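Local coordinates for CBS domain containing membrane protein (Sphaerobacter thermophilus, PDB 4ESY) that is of unknown function but ends in a pair of CBS domains, the part studied here, which probably senses adenosine-containing ligands, at residues B[125-128]-B[129-132]; B[4-7]-B[8-11]; B[76-79]-B[80-84]; B[94-97]-B[98-102]. One frame throughout, in Å; residues are numbered along the deposited sequence. Where two conformers were deposited one is given.

Contact 1: residues B[125-128]-B[129-132]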
loop_
_atom_site.group_PDB
_atom_site.type_symbol
_atom_site.label_atom_id
_atom_site.label_comp_id
_atom_site.label_asym_id
_atom_site.label_seq_id
_atom_site.Cartn_x
_atom_site.Cartn_y
_atom_site.Cartn_z
ATOM N N GLY B 125 2.030 -7.066 -18.707
ATOM C CA GLY B 125 2.233 -5.876 -19.515
ATOM C C GLY B 125 0.919 -5.168 -19.806
ATOM O O GLY B 125 0.793 -3.954 -19.685
ATOM N N SER B 126 -0.097 -5.941 -20.140
ATOM C CA SER B 126 -1.359 -5.348 -20.562
ATOM C C SER B 126 -2.105 -4.698 -19.373
ATOM O O SER B 126 -2.711 -3.637 -19.510
ATOM C CB SER B 126 -2.220 -6.429 -21.229
ATOM O OG SER B 126 -2.731 -7.317 -20.242
ATOM N N ILE B 127 -2.062 -5.322 -18.197
ATOM C CA ILE B 127 -2.665 -4.694 -17.028
ATOM C C ILE B 127 -1.829 -3.464 -16.588
ATOM O O ILE B 127 -2.369 -2.421 -16.233
ATOM C CB ILE B 127 -2.960 -5.733 -15.889
ATOM C CG1 ILE B 127 -3.817 -5.124 -14.788
ATOM C CG2 ILE B 127 -1.717 -6.179 -15.223
ATOM C CD1 ILE B 127 -4.616 -6.195 -13.982
ATOM N N ALA B 128 -0.515 -3.572 -16.655
ATOM C CA ALA B 128 0.352 -2.410 -16.395
ATOM C C ALA B 128 -0.036 -1.236 -17.313
ATOM O O ALA B 128 -0.135 -0.088 -16.882
ATOM C CB ALA B 128 1.805 -2.783 -16.604
ATOM N N ASP B 129 -0.288 -1.549 -18.575
ATOM C CA ASP B 129 -0.723 -0.543 -19.518
ATOM C C ASP B 129 -2.059 0.058 -19.141
ATOM O O ASP B 129 -2.254 1.257 -19.273
ATOM C CB ASP B 129 -0.771 -1.143 -20.920
ATOM C CG ASP B 129 0.620 -1.439 -21.459
ATOM O OD1 ASP B 129 1.602 -0.983 -20.809
ATOM O OD2 ASP B 129 0.729 -2.121 -22.512
ATOM N N GLN B 130 -2.971 -0.795 -18.671
ATOM C CA GLN B 130 -4.267 -0.359 -18.167
ATOM C C GLN B 130 -4.097 0.624 -17.008
ATOM O O GLN B 130 -4.755 1.661 -16.969
ATOM C CB GLN B 130 -5.109 -1.568 -17.714
ATOM C CG GLN B 130 -5.823 -2.329 -18.844
ATOM C CD GLN B 130 -6.652 -3.505 -18.327
ATOM O OE1 GLN B 130 -6.256 -4.188 -17.385
ATOM N NE2 GLN B 130 -7.797 -3.745 -18.950
HETATM N N MSE B 131 -3.212 0.284 -16.071
HETATM C CA MSE B 131 -2.963 1.120 -14.872
HETATM C C MSE B 131 -2.669 2.556 -15.272
HETATM O O MSE B 131 -3.413 3.465 -14.933
HETATM C CB MSE B 131 -1.766 0.636 -14.046
HETATM C CG MSE B 131 -2.018 -0.502 -13.105
HETATM SE SE MSE B 131 -3.003 -0.245 -11.431
HETATM C CE MSE B 131 -3.054 -2.144 -11.004
ATOM N N ARG B 132 -1.579 2.734 -16.006
ATOM C CA ARG B 132 -1.129 4.051 -16.443
ATOM C C ARG B 132 -2.163 4.793 -17.289
ATOM O O ARG B 132 -2.405 5.977 -17.063
ATOM C CB ARG B 132 0.175 3.945 -17.239
ATOM C CG ARG B 132 1.169 2.924 -16.725
ATOM C CD ARG B 132 2.446 2.967 -17.568
ATOM N NE ARG B 132 3.009 1.640 -17.824
ATOM C CZ ARG B 132 3.248 1.158 -19.040
ATOM N NH1 ARG B 132 3.758 -0.063 -19.186
ATOM N NH2 ARG B 132 2.977 1.905 -20.110
HETATM O O HOH W 1 -5.317 -6.416 -18.951
#
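Asp129 follows Gly125 by one turn of helix 124-134, and its side chain folds back over that turn. CG is anti to the carbonyl carbon and beside the backbone N (chi1 -70°), which lays the carboxylate against the Gly125 carbonyl. CB lies 3.4 Å from Gly125 O, and CG comes to 3.1 Å from Gly125 O. The carboxylate oxygens and Gly125 O are all acceptors and do not bond. The carboxylate's partners are arginines. OD1 makes a salt bridge to Arg132 NH1 at 2.9 Å, although Arg132 is poorly ordered. OD2 makes a second salt bridge, to Arg16 of helix 2-17, which also shares a backbone hydrogen bond with Gly125. Gly125 O itself takes the N-H of Asp129 at 2.9 Å. A leucine here would probably leave Arg16 and Arg132 close together without the negative charge between them. Arg132 bends back too: its CG touches Ala128 O at 3.3 Å, and that oxygen lies over one face of the guanidinium. The buried face of this helix in the second CBS domain is apolar. Ile127, Ala128 and Met131, modelled as selenomethionine, all touch Leu156, and Ile127 and Met131 also meet Ile139 and Val151. The contact thus has an oily inner side and a charged outer one. The bridge from OD2 to Arg16 ties helices 124-134 and 2-17 together, while that from OD1 to Arg132 stays within one helix.

Contact 2: residues B[4-7]-B[8-11]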
loop_
_atom_site.group_PDB
_atom_site.type_symbol
_atom_site.label_atom_id
_atom_site.label_comp_id
_atom_site.label_asym_id
_atom_site.label_seq_id
_atom_site.Cartn_x
_atom_site.Cartn_y
_atom_site.Cartn_z
ATOM N N GLU B 4 24.779 -6.037 -21.801
ATOM C CA GLU B 4 23.945 -5.903 -20.622
ATOM C C GLU B 4 22.563 -5.329 -20.960
ATOM O O GLU B 4 21.567 -5.763 -20.391
ATOM C CB GLU B 4 24.622 -5.035 -19.562
ATOM C CG GLU B 4 23.897 -5.071 -18.228
ATOM C CD GLU B 4 23.901 -6.465 -17.598
ATOM O OE1 GLU B 4 25.006 -7.041 -17.420
ATOM O OE2 GLU B 4 22.805 -6.986 -17.281
ATOM N N GLN B 5 22.507 -4.356 -21.872
ATOM C CA GLN B 5 21.233 -3.758 -22.271
ATOM C C GLN B 5 20.339 -4.782 -22.962
ATOM O O GLN B 5 19.122 -4.782 -22.767
ATOM C CB GLN B 5 21.440 -2.547 -23.181
ATOM C CG GLN B 5 21.518 -1.200 -22.454
ATOM C CD GLN B 5 22.145 -0.091 -23.321
ATOM O OE1 GLN B 5 21.564 0.335 -24.330
ATOM N NE2 GLN B 5 23.340 0.372 -22.929
ATOM N N ALA B 6 20.940 -5.654 -23.769
ATOM C CA ALA B 6 20.160 -6.679 -24.442
ATOM C C ALA B 6 19.616 -7.648 -23.408
ATOM O O ALA B 6 18.506 -8.131 -23.536
ATOM C CB ALA B 6 20.993 -7.412 -25.470
ATOM N N ARG B 7 20.417 -7.928 -22.394
ATOM C CA ARG B 7 20.043 -8.812 -21.299
ATOM C C ARG B 7 18.828 -8.284 -20.519
ATOM O O ARG B 7 17.877 -9.014 -20.246
ATOM C CB ARG B 7 21.243 -8.956 -20.365
ATOM C CG ARG B 7 21.299 -10.236 -19.595
ATOM C CD ARG B 7 22.726 -10.483 -19.050
ATOM N NE ARG B 7 22.780 -11.754 -18.331
ATOM C CZ ARG B 7 23.867 -12.273 -17.773
ATOM N NH1 ARG B 7 25.037 -11.632 -17.827
ATOM N NH2 ARG B 7 23.770 -13.442 -17.148
ATOM N N ARG B 8 18.884 -7.000 -20.183
ATOM C CA ARG B 8 17.843 -6.325 -19.429
ATOM C C ARG B 8 16.555 -6.233 -20.251
ATOM O O ARG B 8 15.466 -6.369 -19.719
ATOM C CB ARG B 8 18.326 -4.926 -19.011
ATOM C CG ARG B 8 19.242 -4.932 -17.765
ATOM C CD ARG B 8 20.020 -3.641 -17.621
ATOM N NE ARG B 8 20.860 -3.684 -16.418
ATOM C CZ ARG B 8 21.723 -2.738 -16.057
ATOM N NH1 ARG B 8 21.880 -1.649 -16.807
ATOM N NH2 ARG B 8 22.435 -2.884 -14.937
ATOM N N ARG B 9 16.712 -6.005 -21.554
ATOM C CA ARG B 9 15.607 -5.931 -22.490
ATOM C C ARG B 9 14.869 -7.256 -22.531
ATOM O O ARG B 9 13.643 -7.288 -22.452
ATOM C CB ARG B 9 16.147 -5.583 -23.888
ATOM C CG ARG B 9 15.106 -5.302 -24.930
ATOM C CD ARG B 9 15.689 -4.563 -26.100
ATOM N NE ARG B 9 16.602 -5.377 -26.900
ATOM C CZ ARG B 9 17.913 -5.166 -26.991
ATOM N NH1 ARG B 9 18.470 -4.145 -26.341
ATOM N NH2 ARG B 9 18.665 -5.966 -27.751
ATOM N N ALA B 10 15.603 -8.358 -22.664
ATOM C CA ALA B 10 14.932 -9.643 -22.724
ATOM C C ALA B 10 14.213 -9.973 -21.403
ATOM O O ALA B 10 13.107 -10.525 -21.404
ATOM C CB ALA B 10 15.904 -10.759 -23.099
ATOM N N ILE B 11 14.850 -9.662 -20.277
ATOM C CA ILE B 11 14.182 -9.807 -18.991
ATOM C C ILE B 11 12.911 -8.948 -18.898
ATOM O O ILE B 11 11.876 -9.455 -18.522
ATOM C CB ILE B 11 15.136 -9.573 -17.824
ATOM C CG1 ILE B 11 16.051 -10.792 -17.723
ATOM C CG2 ILE B 11 14.366 -9.419 -16.479
ATOM C CD1 ILE B 11 17.301 -10.562 -16.970
#
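Arg7 and Ile11 meet on the close-packed side of the contact, where another protein chain lies along the helix. Ile11 N bonds Arg7 O at 3.1 Å, and Ile11 CG1 lies 3.6 Å from Arg7 O. Ile11 is buried against an apolar side chain of the other chain, and an acidic side chain of that chain forms a salt bridge with Arg7 NE. Residues 4-11 belong to helix 2-17, with the regular bonds of an alpha-helix: Arg8 N to Glu4 O and Arg9 N to Gln5 O are both 3.0 Å long. Glu4 CG lies over the centre of the Arg8 guanidinium, 3.8 Å above its plane. Glu4 OE2 is 3.9 Å from Arg8 NE in a long salt bridge. The carboxylate and guanidinium planes are 52° apart and no N-H points at the oxygen, so charge alone acts. A glutamine in place of Glu4 is likely to leave Arg8 without this nearby negative charge. Arg9 is on the exposed side. Its chain bends at chi3 (69°), which turns the guanidinium over Ala6. The group lies flat against the CA and methyl of Ala6, with Ala6 CB 3.6 Å from Arg9 NH2.

Contact 3: residues B[76-79]-B[80-84]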
loop_
_atom_site.group_PDB
_atom_site.type_symbol
_atom_site.label_atom_id
_atom_site.label_comp_id
_atom_site.label_asym_id
_atom_site.label_seq_id
_atom_site.Cartn_x
_atom_site.Cartn_y
_atom_site.Cartn_z
ATOM N N PRO B 76 -13.887 7.306 10.096
ATOM C CA PRO B 76 -12.475 7.040 9.852
ATOM C C PRO B 76 -12.234 5.536 10.110
ATOM O O PRO B 76 -12.511 5.023 11.201
ATOM C CB PRO B 76 -11.775 7.899 10.920
ATOM C CG PRO B 76 -12.748 7.894 12.084
ATOM C CD PRO B 76 -14.151 7.694 11.498
ATOM N N PHE B 77 -11.714 4.829 9.122
ATOM C CA PHE B 77 -11.475 3.387 9.297
ATOM C C PHE B 77 -10.658 3.087 10.573
ATOM O O PHE B 77 -10.817 2.035 11.203
ATOM C CB PHE B 77 -10.804 2.810 8.055
ATOM C CG PHE B 77 -10.527 1.326 8.144
ATOM C CD1 PHE B 77 -11.438 0.401 7.628
ATOM C CD2 PHE B 77 -9.386 0.864 8.748
ATOM C CE1 PHE B 77 -11.180 -0.983 7.706
ATOM C CE2 PHE B 77 -9.124 -0.534 8.837
ATOM C CZ PHE B 77 -10.033 -1.439 8.316
ATOM N N TRP B 78 -9.832 4.037 10.995
ATOM C CA TRP B 78 -8.933 3.780 12.136
ATOM C C TRP B 78 -9.692 3.481 13.423
ATOM O O TRP B 78 -9.155 2.846 14.322
ATOM C CB TRP B 78 -7.969 4.968 12.378
ATOM C CG TRP B 78 -6.621 4.503 12.840
ATOM C CD1 TRP B 78 -5.914 3.438 12.347
ATOM C CD2 TRP B 78 -5.852 5.029 13.937
ATOM N NE1 TRP B 78 -4.727 3.303 13.045
ATOM C CE2 TRP B 78 -4.668 4.266 14.023
ATOM C CE3 TRP B 78 -6.042 6.084 14.838
ATOM C CZ2 TRP B 78 -3.676 4.511 14.994
ATOM C CZ3 TRP B 78 -5.055 6.342 15.794
ATOM C CH2 TRP B 78 -3.881 5.561 15.856
ATOM N N ILE B 79 -10.942 3.938 13.501
ATOM C CA ILE B 79 -11.762 3.659 14.661
ATOM C C ILE B 79 -11.865 2.152 14.963
ATOM O O ILE B 79 -11.962 1.742 16.133
ATOM C CB ILE B 79 -13.152 4.290 14.528
ATOM C CG1 ILE B 79 -13.778 4.359 15.884
ATOM C CG2 ILE B 79 -14.079 3.504 13.544
ATOM C CD1 ILE B 79 -14.981 5.203 15.895
ATOM N N TYR B 80 -11.799 1.330 13.920
ATOM C CA TYR B 80 -11.862 -0.133 14.100
ATOM C C TYR B 80 -10.520 -0.738 14.533
ATOM O O TYR B 80 -10.471 -1.870 15.018
ATOM C CB TYR B 80 -12.408 -0.834 12.823
ATOM C CG TYR B 80 -13.830 -0.406 12.510
ATOM C CD1 TYR B 80 -14.906 -0.923 13.237
ATOM C CD2 TYR B 80 -14.104 0.507 11.494
ATOM C CE1 TYR B 80 -16.196 -0.517 12.981
ATOM C CE2 TYR B 80 -15.403 0.918 11.230
ATOM C CZ TYR B 80 -16.435 0.400 11.964
ATOM O OH TYR B 80 -17.717 0.809 11.716
ATOM N N GLU B 81 -9.425 0.004 14.372
ATOM C CA GLU B 81 -8.111 -0.491 14.817
ATOM C C GLU B 81 -7.662 0.064 16.158
ATOM O O GLU B 81 -6.949 -0.603 16.901
ATOM C CB GLU B 81 -7.014 -0.131 13.806
ATOM C CG GLU B 81 -7.221 -0.676 12.419
ATOM C CD GLU B 81 -6.000 -0.465 11.507
ATOM O OE1 GLU B 81 -6.043 0.436 10.662
ATOM O OE2 GLU B 81 -5.001 -1.200 11.615
ATOM N N ALA B 82 -8.034 1.304 16.451
ATOM C CA ALA B 82 -7.437 2.001 17.578
ATOM C C ALA B 82 -8.429 2.934 18.216
ATOM O O ALA B 82 -8.130 4.107 18.344
ATOM C CB ALA B 82 -6.211 2.806 17.093
ATOM N N SER B 83 -9.606 2.436 18.602
ATOM C CA SER B 83 -10.617 3.334 19.170
ATOM C C SER B 83 -10.149 3.994 20.473
ATOM O O SER B 83 -10.483 5.143 20.738
ATOM C CB SER B 83 -11.958 2.620 19.395
ATOM O OG SER B 83 -11.785 1.459 20.180
ATOM N N GLU B 84 -9.384 3.253 21.272
ATOM C CA GLU B 84 -8.888 3.769 22.538
ATOM C C GLU B 84 -7.942 4.984 22.378
ATOM O O GLU B 84 -7.978 5.914 23.179
ATOM C CB GLU B 84 -8.258 2.640 23.369
ATOM C CG GLU B 84 -7.004 1.994 22.780
ATOM C CD GLU B 84 -7.171 1.409 21.379
ATOM O OE1 GLU B 84 -6.183 1.524 20.616
ATOM O OE2 GLU B 84 -8.254 0.837 21.046
HETATM O O HOH W 2 -10.971 -0.163 18.277
#
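Trp78 O is gripped by two backbone N-H groups. Ala82 N lies nearly in line with the carbonyl at 2.9 Å, while Glu81 N, also 2.9 Å from Trp78 O, comes from above the carbonyl plane. Tyr80 N bonds Phe77 O at 3.0 Å, and the chain winds through consecutive turns before the helix. Ala82 is the N-cap residue of helix 83-86. Its methyl sits squarely over the six-membered ring of Trp78 in a CH-pi contact, with CB 3.6 Å from the ring centroid and 6° off the normal. A second CH-pi contact sets Ile79 CG2 over one face of the Tyr80 ring, toward the rim. Glu81 has CG anti to the carbonyl carbon (chi1 -59°) and an extended chain, which brings OE1 to the edges of two rings. OE1 is 3.4 Å from Trp78 CD1 and 3.7 Å from Phe77 CE2. It also forms a salt bridge with a basic side chain of another protein chain, which packs on Trp78 as well. Water 2 links Ile79 O to Ser83 N. Phe77 packs on helix 37-46, Ile79 on Val95, Leu98 and Phe99 of helix 92-102, and Trp78 on Ile85 and Leu86.

Contact 4: residues B[94-97]-B[98-102]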
loop_
_atom_site.group_PDB
_atom_site.type_symbol
_atom_site.label_atom_id
_atom_site.label_comp_id
_atom_site.label_asym_id
_atom_site.label_seq_id
_atom_site.Cartn_x
_atom_site.Cartn_y
_atom_site.Cartn_z
ATOM N N GLU B 94 -19.261 10.570 20.993
ATOM C CA GLU B 94 -19.030 10.790 19.575
ATOM C C GLU B 94 -18.419 9.564 18.907
ATOM O O GLU B 94 -18.742 9.262 17.767
ATOM C CB GLU B 94 -18.157 12.028 19.343
ATOM C CG GLU B 94 -18.821 13.315 19.792
ATOM C CD GLU B 94 -20.239 13.424 19.253
ATOM O OE1 GLU B 94 -20.419 13.347 18.009
ATOM O OE2 GLU B 94 -21.174 13.549 20.078
ATOM N N VAL B 95 -17.512 8.883 19.604
ATOM C CA VAL B 95 -16.958 7.619 19.100
ATOM C C VAL B 95 -18.080 6.598 18.989
ATOM O O VAL B 95 -18.147 5.844 18.031
ATOM C CB VAL B 95 -15.847 7.047 20.045
ATOM C CG1 VAL B 95 -15.390 5.638 19.578
ATOM C CG2 VAL B 95 -14.668 8.017 20.171
ATOM N N GLU B 96 -18.960 6.558 19.982
ATOM C CA GLU B 96 -20.039 5.587 19.937
ATOM C C GLU B 96 -20.951 5.857 18.755
ATOM O O GLU B 96 -21.431 4.926 18.102
ATOM C CB GLU B 96 -20.837 5.568 21.235
ATOM C CG GLU B 96 -20.836 4.197 21.906
ATOM C CD GLU B 96 -21.178 3.021 20.957
ATOM O OE1 GLU B 96 -20.423 2.016 20.966
ATOM O OE2 GLU B 96 -22.201 3.081 20.223
ATOM N N HIS B 97 -21.151 7.133 18.457
ATOM C CA HIS B 97 -21.959 7.518 17.307
ATOM C C HIS B 97 -21.340 7.055 15.968
ATOM O O HIS B 97 -22.046 6.647 15.017
ATOM C CB HIS B 97 -22.177 9.027 17.312
ATOM C CG HIS B 97 -22.956 9.512 16.136
ATOM N ND1 HIS B 97 -24.271 9.160 15.924
ATOM C CD2 HIS B 97 -22.589 10.274 15.077
ATOM C CE1 HIS B 97 -24.688 9.704 14.795
ATOM N NE2 HIS B 97 -23.687 10.381 14.259
ATOM N N LEU B 98 -20.016 7.125 15.893
ATOM C CA LEU B 98 -19.308 6.575 14.749
ATOM C C LEU B 98 -19.559 5.075 14.603
ATOM O O LEU B 98 -19.872 4.596 13.515
ATOM C CB LEU B 98 -17.808 6.873 14.860
ATOM C CG LEU B 98 -17.473 8.360 14.763
ATOM C CD1 LEU B 98 -15.954 8.566 14.872
ATOM C CD2 LEU B 98 -18.034 8.948 13.457
ATOM N N PHE B 99 -19.406 4.331 15.686
ATOM C CA PHE B 99 -19.728 2.902 15.661
ATOM C C PHE B 99 -21.177 2.614 15.243
ATOM O O PHE B 99 -21.425 1.667 14.476
ATOM C CB PHE B 99 -19.423 2.223 16.996
ATOM C CG PHE B 99 -17.959 1.998 17.239
ATOM C CD1 PHE B 99 -17.161 1.398 16.272
ATOM C CD2 PHE B 99 -17.368 2.417 18.436
ATOM C CE1 PHE B 99 -15.785 1.189 16.502
ATOM C CE2 PHE B 99 -15.998 2.217 18.680
ATOM C CZ PHE B 99 -15.206 1.602 17.717
ATOM N N GLU B 100 -22.109 3.414 15.758
ATOM C CA GLU B 100 -23.529 3.280 15.428
ATOM C C GLU B 100 -23.717 3.423 13.905
ATOM O O GLU B 100 -24.392 2.624 13.258
ATOM C CB GLU B 100 -24.357 4.347 16.177
ATOM C CG GLU B 100 -24.363 4.218 17.700
ATOM C CD GLU B 100 -24.934 5.460 18.441
ATOM O OE1 GLU B 100 -24.868 5.501 19.695
ATOM O OE2 GLU B 100 -25.443 6.397 17.783
ATOM N N THR B 101 -23.099 4.449 13.341
ATOM C CA THR B 101 -23.165 4.707 11.916
ATOM C C THR B 101 -22.589 3.535 11.114
ATOM O O THR B 101 -23.143 3.161 10.087
ATOM C CB THR B 101 -22.431 6.015 11.564
ATOM O OG1 THR B 101 -23.131 7.116 12.174
ATOM C CG2 THR B 101 -22.420 6.231 10.037
ATOM N N GLY B 102 -21.502 2.936 11.600
ATOM C CA GLY B 102 -20.866 1.849 10.883
ATOM C C GLY B 102 -21.735 0.603 10.852
ATOM O O GLY B 102 -21.634 -0.173 9.927
HETATM O O HOH W 3 -24.694 2.727 21.049
#
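Helix 92-102 closes with a carbonyl oxygen that accepts two hydrogen bonds, where Thr101 meets His97. Thr101 N donates to His97 O at 3.0 Å, and Thr101 OG1 donates to the same oxygen at 3.1 Å. The two donors reach it from opposite faces of the carbonyl plane. OG1 can do this because it stands beside the backbone N of Thr101, anti to the carbonyl carbon (chi1 -65°). Thr101 OG1 also lies over one face of the His97 imidazole, offset toward the rim, 3.9 Å from His97 NE2. On another side of the helix Val95 and Phe99 lie side by side and point the same way. Val95 CG1 touches Phe99 CE2 at 3.6 Å, and the ring also passes Val95 O, 3.5 Å from Phe99 CD2. The acidic pair is of a different kind. Glu96 OE2 and Glu100 OE1 are 3.6 Å apart in the modelled conformer of Glu100, one of two. Water 3 donates to both and would ease the repulsion. Arg103, just past the helix, supplies a positive charge to Glu96 OE2. Glu94 OE1 has a salt bridge to a basic side chain of another protein chain. The apolar face rests on the loop before helix 83-86, where Val95, Leu98 and Phe99 all touch Ile79. Val95 also meets Ile90, and a backbone hydrogen bond joins Gly102 to Asp38 in helix 37-46.

The four contacts fall into two groups on opposite sides of the chain's centre. Contacts 3 and 4 touch, with centres about 11 Å apart. Ile79 CD1 reaches Leu98 CB at 3.4 Å, and Tyr80 OH is 3.4 Å from Gly102 CA. The turns at 76-84 and the helix at 94-102 pack directly on each other, mostly through Ile79. Contacts 1 and 2 do not touch. Their nearest atoms are about 10 Å apart, but Arg16, further along the helix of contact 2, salt-bridges Asp129 of contact 1. Contacts 2 and 4 are farthest apart, with centres about 56 Å apart. Contacts 2, 3 and 4 also meet another protein chain; contact 1 does not.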